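PDB 6RW7: carbohydrate binding module family 33 and 10 domain protein from Teredinibacter turnerae, which is an AA10 lytic polysaccharide monooxygenase, a copper-dependent oxidoreductase that probably binds cellulose and cleaves its chains by oxidation, here represented by its catalytic domain. Local coordinates for residues Thr64-Phe70 with Glu130-Phe136; Ser109-Val115 with Asp143-Gly149. One frame throughout, in Å; residues are numbered along the deposited sequence.

Contact 1: Thr64-Phe70 with Glu130-Phe136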
loop_
_atom_site.group_PDB
_atom_site.type_symbol
_atom_site.label_atom_id
_atom_site.label_comp_id
_atom_site.label_asym_id
_atom_site.label_seq_id
_atom_site.Cartn_x
_atom_site.Cartn_y
_atom_site.Cartn_z
ATOM N N THR A 64 -14.690 7.015 -0.095
ATOM C CA THR A 64 -13.541 7.852 0.338
ATOM C C THR A 64 -13.140 8.854 -0.747
ATOM O O THR A 64 -13.203 8.520 -1.943
ATOM C CB THR A 64 -12.310 7.072 0.805
ATOM O OG1 THR A 64 -11.734 6.327 -0.270
ATOM C CG2 THR A 64 -12.636 6.174 1.972
ATOM N N GLU A 65 -12.683 10.034 -0.327
ATOM C CA GLU A 65 -12.129 11.086 -1.211
ATOM C C GLU A 65 -10.780 10.617 -1.742
ATOM O O GLU A 65 -10.454 10.874 -2.925
ATOM C CB GLU A 65 -11.908 12.402 -0.462
ATOM N N HIS A 66 -10.006 9.954 -0.887
ATOM C CA HIS A 66 -8.601 9.591 -1.182
ATOM C C HIS A 66 -8.437 8.078 -1.296
ATOM O O HIS A 66 -9.178 7.298 -0.667
ATOM C CB HIS A 66 -7.657 10.164 -0.122
ATOM C CG HIS A 66 -7.830 11.623 0.141
ATOM N ND1 HIS A 66 -7.244 12.594 -0.661
ATOM C CD2 HIS A 66 -8.526 12.277 1.105
ATOM C CE1 HIS A 66 -7.572 13.791 -0.175
ATOM N NE2 HIS A 66 -8.349 13.618 0.909
ATOM N N VAL A 67 -7.452 7.682 -2.095
ATOM C CA VAL A 67 -7.102 6.258 -2.293
ATOM C C VAL A 67 -6.085 5.821 -1.235
ATOM O O VAL A 67 -6.463 5.121 -0.290
ATOM C CB VAL A 67 -6.599 6.054 -3.729
ATOM C CG1 VAL A 67 -6.074 4.643 -3.894
ATOM C CG2 VAL A 67 -7.702 6.393 -4.743
ATOM N N CYS A 68 -4.826 6.211 -1.369
ATOM C CA CYS A 68 -3.724 5.601 -0.579
ATOM C C CYS A 68 -3.930 5.857 0.919
ATOM O O CYS A 68 -3.622 4.952 1.699
ATOM C CB CYS A 68 -2.370 6.086 -1.057
ATOM S SG CYS A 68 -2.095 5.612 -2.783
ATOM N N GLY A 69 -4.411 7.045 1.294
ATOM C CA GLY A 69 -4.635 7.398 2.708
ATOM C C GLY A 69 -5.951 6.851 3.220
ATOM O O GLY A 69 -6.170 6.846 4.439
ATOM N N PHE A 70 -6.854 6.495 2.298
ATOM C CA PHE A 70 -8.221 5.967 2.553
ATOM C C PHE A 70 -8.986 6.825 3.581
ATOM O O PHE A 70 -9.784 6.261 4.358
ATOM C CB PHE A 70 -8.156 4.494 2.953
ATOM C CG PHE A 70 -9.348 3.742 2.434
ATOM C CD1 PHE A 70 -9.442 3.391 1.094
ATOM C CD2 PHE A 70 -10.414 3.454 3.266
ATOM C CE1 PHE A 70 -10.558 2.739 0.608
ATOM C CE2 PHE A 70 -11.530 2.802 2.770
ATOM C CZ PHE A 70 -11.597 2.432 1.449
ATOM N N GLU A 130 -4.157 13.768 -7.561
ATOM C CA GLU A 130 -4.353 12.598 -6.686
ATOM C C GLU A 130 -4.947 11.458 -7.513
ATOM O O GLU A 130 -5.727 11.676 -8.462
ATOM C CB GLU A 130 -5.293 12.903 -5.524
ATOM C CG GLU A 130 -4.647 13.751 -4.448
ATOM C CD GLU A 130 -5.229 13.478 -3.081
ATOM O OE1 GLU A 130 -5.735 12.350 -2.874
ATOM O OE2 GLU A 130 -5.173 14.394 -2.217
ATOM N N LEU A 131 -4.621 10.248 -7.113
ATOM C CA LEU A 131 -5.348 9.060 -7.596
ATOM C C LEU A 131 -6.834 9.209 -7.240
ATOM O O LEU A 131 -7.181 9.835 -6.230
ATOM C CB LEU A 131 -4.748 7.819 -6.942
ATOM C CG LEU A 131 -3.308 7.518 -7.334
ATOM C CD1 LEU A 131 -2.724 6.452 -6.396
ATOM C CD2 LEU A 131 -3.231 7.084 -8.795
ATOM N N THR A 132 -7.688 8.659 -8.091
ATOM C CA THR A 132 -9.144 8.567 -7.885
ATOM C C THR A 132 -9.541 7.112 -8.027
ATOM O O THR A 132 -8.770 6.326 -8.634
ATOM C CB THR A 132 -9.935 9.420 -8.891
ATOM O OG1 THR A 132 -9.889 8.772 -10.166
ATOM C CG2 THR A 132 -9.403 10.828 -8.995
ATOM N N TRP A 133 -10.727 6.766 -7.545
ATOM C CA TRP A 133 -11.240 5.385 -7.672
ATOM C C TRP A 133 -11.441 5.036 -9.150
ATOM O O TRP A 133 -11.320 3.848 -9.494
ATOM C CB TRP A 133 -12.487 5.145 -6.819
ATOM C CG TRP A 133 -12.110 5.195 -5.374
ATOM C CD1 TRP A 133 -12.521 6.109 -4.455
ATOM C CD2 TRP A 133 -11.171 4.337 -4.706
ATOM N NE1 TRP A 133 -11.913 5.876 -3.261
ATOM C CE2 TRP A 133 -11.077 4.803 -3.379
ATOM C CE3 TRP A 133 -10.412 3.229 -5.081
ATOM C CZ2 TRP A 133 -10.261 4.206 -2.427
ATOM C CZ3 TRP A 133 -9.610 2.624 -4.136
ATOM C CH2 TRP A 133 -9.515 3.126 -2.832
ATOM N N ALA A 134 -11.707 6.017 -10.008
ATOM C CA ALA A 134 -11.878 5.763 -11.456
ATOM C C ALA A 134 -10.569 5.224 -12.058
ATOM O O ALA A 134 -10.626 4.584 -13.092
ATOM C CB ALA A 134 -12.311 7.035 -12.142
ATOM N N ASP A 135 -9.416 5.446 -11.421
ATOM C CA ASP A 135 -8.116 4.930 -11.909
ATOM C C ASP A 135 -7.996 3.425 -11.653
ATOM O O ASP A 135 -7.130 2.803 -12.286
ATOM C CB ASP A 135 -6.953 5.624 -11.208
ATOM C CG ASP A 135 -6.838 7.106 -11.509
ATOM O OD1 ASP A 135 -7.152 7.482 -12.673
ATOM O OD2 ASP A 135 -6.394 7.877 -10.600
ATOM N N PHE A 136 -8.774 2.866 -10.728
ATOM C CA PHE A 136 -8.570 1.500 -10.209
ATOM C C PHE A 136 -9.653 0.555 -10.688
ATOM O O PHE A 136 -10.807 0.967 -10.931
ATOM C CB PHE A 136 -8.548 1.482 -8.678
ATOM C CG PHE A 136 -7.240 2.001 -8.150
ATOM C CD1 PHE A 136 -7.021 3.355 -7.935
ATOM C CD2 PHE A 136 -6.214 1.121 -7.870
ATOM C CE1 PHE A 136 -5.791 3.824 -7.501
ATOM C CE2 PHE A 136 -4.990 1.595 -7.434
ATOM C CZ PHE A 136 -4.791 2.934 -7.223
HETATM O O HOH W 1 -9.027 11.489 -5.150
HETATM O O HOH W 2 -6.345 9.854 -3.677
#
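Trp133 lays one face of its indole against Val67 and turns the edge carrying NE1 to Thr64. The CH-pi contact is nearly vertical: Val67 CG2 stands 3.9 Å from the centroid of the Trp133 six-membered ring, 6° off its normal. Val67 CG1, set anti to the backbone N, meets Phe136 CE1 at 3.7 Å and also the CH2 corner of the indole. At the indole edge, Trp133 NE1 donates to Thr64 OG1 over 3.0 Å, with the oxygen close to the ring plane; a second, weak bond runs from NE1 to Thr64 O. The hydroxyl in turn donates to His66 O, linking the indole to the backbone just before the Val67-Phe70 turn. Phe70 meets the tryptophan rim to rim, the planes 74° apart and neither ring over the other's face. Replacing Trp133 by an alanine would probably leave Thr64 OG1 without its N-H donor and open a gap beside Val67 CG2 and the Phe70 rim.

A second polar link lies at His66, whose ND1 donates almost straight (172°) to Glu130 OE1 over 2.7 Å. The acceptor is met on its syn side, and ring and carboxylate are nearly coplanar, which suits a short, directional bond. A water accepts from Val67 N at 2.9 Å and lies within hydrogen-bonding distance of Glu130 OE1 and Leu131 O.

Segment 64-70 has no regular helix or strand, and 130-136 is loop apart from a 3-10 turn at 133-135; side chains and water join them. Phe182 of strand 178-187 packs edge-to-face on Trp133 and also touches Val67, while Val180 of that strand meets Leu131 and Phe136. Arg10 of helix 10-17 borders Leu131 and Cys68, and the Cys68-Cys198 disulfide fastens the first loop to strand 193-202.

Contact 2: Ser109-Val115 with Asp143-Gly149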
loop_
_atom_site.group_PDB
_atom_site.type_symbol
_atom_site.label_atom_id
_atom_site.label_comp_id
_atom_site.label_asym_id
_atom_site.label_seq_id
_atom_site.Cartn_x
_atom_site.Cartn_y
_atom_site.Cartn_z
ATOM N N SER A 109 -2.237 -12.517 15.367
ATOM C CA SER A 109 -3.231 -13.396 16.034
ATOM C C SER A 109 -4.665 -13.151 15.545
ATOM O O SER A 109 -5.471 -14.088 15.685
ATOM C CB SER A 109 -3.146 -13.281 17.533
ATOM O OG SER A 109 -3.652 -12.022 17.960
ATOM N N ASP A 110 -5.006 -11.964 15.033
ATOM C CA ASP A 110 -6.373 -11.701 14.525
ATOM C C ASP A 110 -6.285 -11.090 13.118
ATOM O O ASP A 110 -7.273 -10.508 12.680
ATOM C CB ASP A 110 -7.203 -10.887 15.528
ATOM C CG ASP A 110 -6.595 -9.531 15.842
ATOM O OD1 ASP A 110 -5.536 -9.186 15.248
ATOM O OD2 ASP A 110 -7.193 -8.817 16.696
ATOM N N THR A 111 -5.168 -11.282 12.417
ATOM C CA THR A 111 -5.119 -10.978 10.970
ATOM C C THR A 111 -6.206 -11.791 10.261
ATOM O O THR A 111 -6.304 -13.011 10.529
ATOM C CB THR A 111 -3.757 -11.319 10.362
ATOM O OG1 THR A 111 -2.847 -10.308 10.802
ATOM C CG2 THR A 111 -3.796 -11.342 8.851
ATOM N N GLU A 112 -6.977 -11.172 9.378
ATOM C CA GLU A 112 -8.043 -11.885 8.635
ATOM C C GLU A 112 -7.812 -11.835 7.122
ATOM O O GLU A 112 -8.029 -12.883 6.467
ATOM C CB GLU A 112 -9.415 -11.309 8.952
ATOM C CG GLU A 112 -10.493 -12.084 8.234
ATOM C CD GLU A 112 -11.882 -11.897 8.799
ATOM O OE1 GLU A 112 -12.205 -10.768 9.210
ATOM O OE2 GLU A 112 -12.643 -12.903 8.817
ATOM N N GLU A 113 -7.451 -10.695 6.537
ATOM C CA GLU A 113 -7.369 -10.711 5.063
ATOM C C GLU A 113 -6.346 -9.714 4.540
ATOM O O GLU A 113 -6.006 -8.728 5.197
ATOM C CB GLU A 113 -8.738 -10.487 4.428
ATOM C CG GLU A 113 -9.350 -9.165 4.827
ATOM C CD GLU A 113 -10.674 -8.803 4.179
ATOM O OE1 GLU A 113 -11.369 -9.710 3.692
ATOM O OE2 GLU A 113 -10.983 -7.604 4.111
ATOM N N LEU A 114 -5.873 -10.034 3.354
ATOM C CA LEU A 114 -4.928 -9.199 2.589
ATOM C C LEU A 114 -5.594 -8.984 1.232
ATOM O O LEU A 114 -5.918 -9.977 0.559
ATOM C CB LEU A 114 -3.597 -9.939 2.419
ATOM C CG LEU A 114 -2.705 -10.186 3.641
ATOM C CD1 LEU A 114 -2.275 -8.905 4.293
ATOM C CD2 LEU A 114 -3.287 -11.184 4.631
ATOM N N VAL A 115 -5.841 -7.737 0.868
ATOM C CA VAL A 115 -6.624 -7.375 -0.341
ATOM C C VAL A 115 -5.763 -6.468 -1.205
ATOM O O VAL A 115 -5.104 -5.595 -0.658
ATOM C CB VAL A 115 -7.947 -6.694 0.070
ATOM C CG1 VAL A 115 -8.872 -6.506 -1.105
ATOM C CG2 VAL A 115 -8.661 -7.476 1.164
ATOM N N ASP A 143 -7.275 -11.386 -3.143
ATOM C CA ASP A 143 -8.094 -11.224 -1.919
ATOM C C ASP A 143 -7.976 -12.552 -1.191
ATOM O O ASP A 143 -8.591 -13.530 -1.643
ATOM C CB ASP A 143 -9.525 -10.809 -2.257
ATOM C CG ASP A 143 -10.417 -10.626 -1.039
ATOM O OD1 ASP A 143 -9.949 -10.813 0.081
ATOM O OD2 ASP A 143 -11.567 -10.359 -1.235
ATOM N N GLU A 144 -7.095 -12.599 -0.202
ATOM C CA GLU A 144 -6.737 -13.847 0.488
ATOM C C GLU A 144 -7.098 -13.671 1.950
ATOM O O GLU A 144 -6.525 -12.769 2.601
ATOM C CB GLU A 144 -5.271 -14.176 0.262
ATOM C CG GLU A 144 -4.959 -14.451 -1.195
ATOM C CD GLU A 144 -5.606 -15.677 -1.817
ATOM O OE1 GLU A 144 -6.204 -16.510 -1.085
ATOM O OE2 GLU A 144 -5.566 -15.780 -3.063
ATOM N N SER A 145 -7.930 -14.571 2.459
ATOM C CA SER A 145 -8.345 -14.547 3.875
ATOM C C SER A 145 -7.921 -15.829 4.594
ATOM O O SER A 145 -7.677 -16.885 3.961
ATOM C CB SER A 145 -9.818 -14.289 3.984
ATOM O OG SER A 145 -10.569 -15.374 3.482
ATOM N N ILE A 146 -7.772 -15.701 5.900
ATOM C CA ILE A 146 -7.479 -16.818 6.829
ATOM C C ILE A 146 -8.545 -16.804 7.916
ATOM O O ILE A 146 -9.136 -15.762 8.191
ATOM C CB ILE A 146 -6.066 -16.720 7.442
ATOM C CG1 ILE A 146 -5.839 -15.391 8.163
ATOM C CG2 ILE A 146 -5.000 -16.999 6.392
ATOM C CD1 ILE A 146 -4.564 -15.394 8.965
ATOM N N VAL A 147 -8.835 -17.968 8.473
ATOM C CA VAL A 147 -9.424 -18.025 9.832
ATOM C C VAL A 147 -8.519 -17.151 10.693
ATOM O O VAL A 147 -7.295 -17.320 10.663
ATOM C CB VAL A 147 -9.482 -19.477 10.328
ATOM C CG1 VAL A 147 -9.879 -19.544 11.793
ATOM C CG2 VAL A 147 -10.452 -20.288 9.480
ATOM N N PRO A 148 -9.055 -16.153 11.433
ATOM C CA PRO A 148 -8.192 -15.137 12.028
ATOM C C PRO A 148 -7.039 -15.728 12.847
ATOM O O PRO A 148 -7.247 -16.557 13.751
ATOM C CB PRO A 148 -9.171 -14.300 12.857
ATOM C CG PRO A 148 -10.431 -14.364 12.028
ATOM C CD PRO A 148 -10.479 -15.820 11.578
ATOM N N GLY A 149 -5.814 -15.347 12.480
ATOM C CA GLY A 149 -4.581 -15.726 13.183
ATOM C C GLY A 149 -4.070 -17.109 12.815
ATOM O O GLY A 149 -2.973 -17.479 13.252
HETATM O O HOH W 3 -11.926 -15.412 7.968
HETATM O O HOH W 4 -11.088 -11.929 2.051
#
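Asp143 opens the pairing opposite Val115, in a non-hydrogen-bonded pair. Its carboxylate lies alongside the valine: Asp143 OD1 lies 3.7 Å from Val115 CG2. The same Asp143 OD1 stands 4.0 Å from Glu113 OE1. The two carboxylate planes are turned 81° against each other, and a water donates to both facing oxygens. Lys59 forms salt bridges with both acids, which probably offsets their mutual repulsion.

Glu144 follows as the hydrogen-bonded partner of Leu114: its N donates to Leu114 O, and its O accepts from Leu114 N at 2.9 Å. Its side chain starts on the same face as Leu114, and its OE1 is hydrogen-bonded to Asn154 ND2. Ser145 returns to the face of Glu113, CB against CB at 4.0 Å.

Ile146 N donates to Glu112 O over 2.9 Å. With CG1 between the backbone N and the carbonyl carbon, the longer branch swings back across the contact, bringing Ile146 CD1 to 3.3 Å from Thr111 O. Ile146 O shares a water with Glu112 OE2. Pro148 lies beside the Glu112 side chain, pointing the same way, and its CA makes a CH...O contact with Thr111 O. Gly149 N donates to Thr111 O at 3.1 Å, within the carbonyl plane. Here phi is positive (82°), and a CB would clash with Ser109 O, so glycine suits the site on both counts.

The strand axes run at 168°, an antiparallel pairing 4.7 Å apart. On its other edge the first strand carries a classic beta bulge, Glu112 and Glu113 both facing Gly186 of strand 178-187. This ladder forms an edge of the beta-sandwich core characteristic of AA10 enzymes.

Contacts 1 and 2 lie on different parts of one AA10 domain, their centres 23 Å apart and their nearest atoms about 10 Å apart, without touching. Along the chain they alternate: 64-70, 109-115, 130-136, 143-149. Strand 111-118 therefore leads into the loop holding 130-136, and that loop runs on into strand 142-145, which returns to pair with strand 111-118. Strand 178-187 connects them in space: Val180 and Phe182 pack on contact 1, while Glu184 and Gly186 bond to the first strand of contact 2. The same mixed sheet thus borders a loop-to-loop junction and includes a strand ladder, the latter beginning close to copper ligand His107.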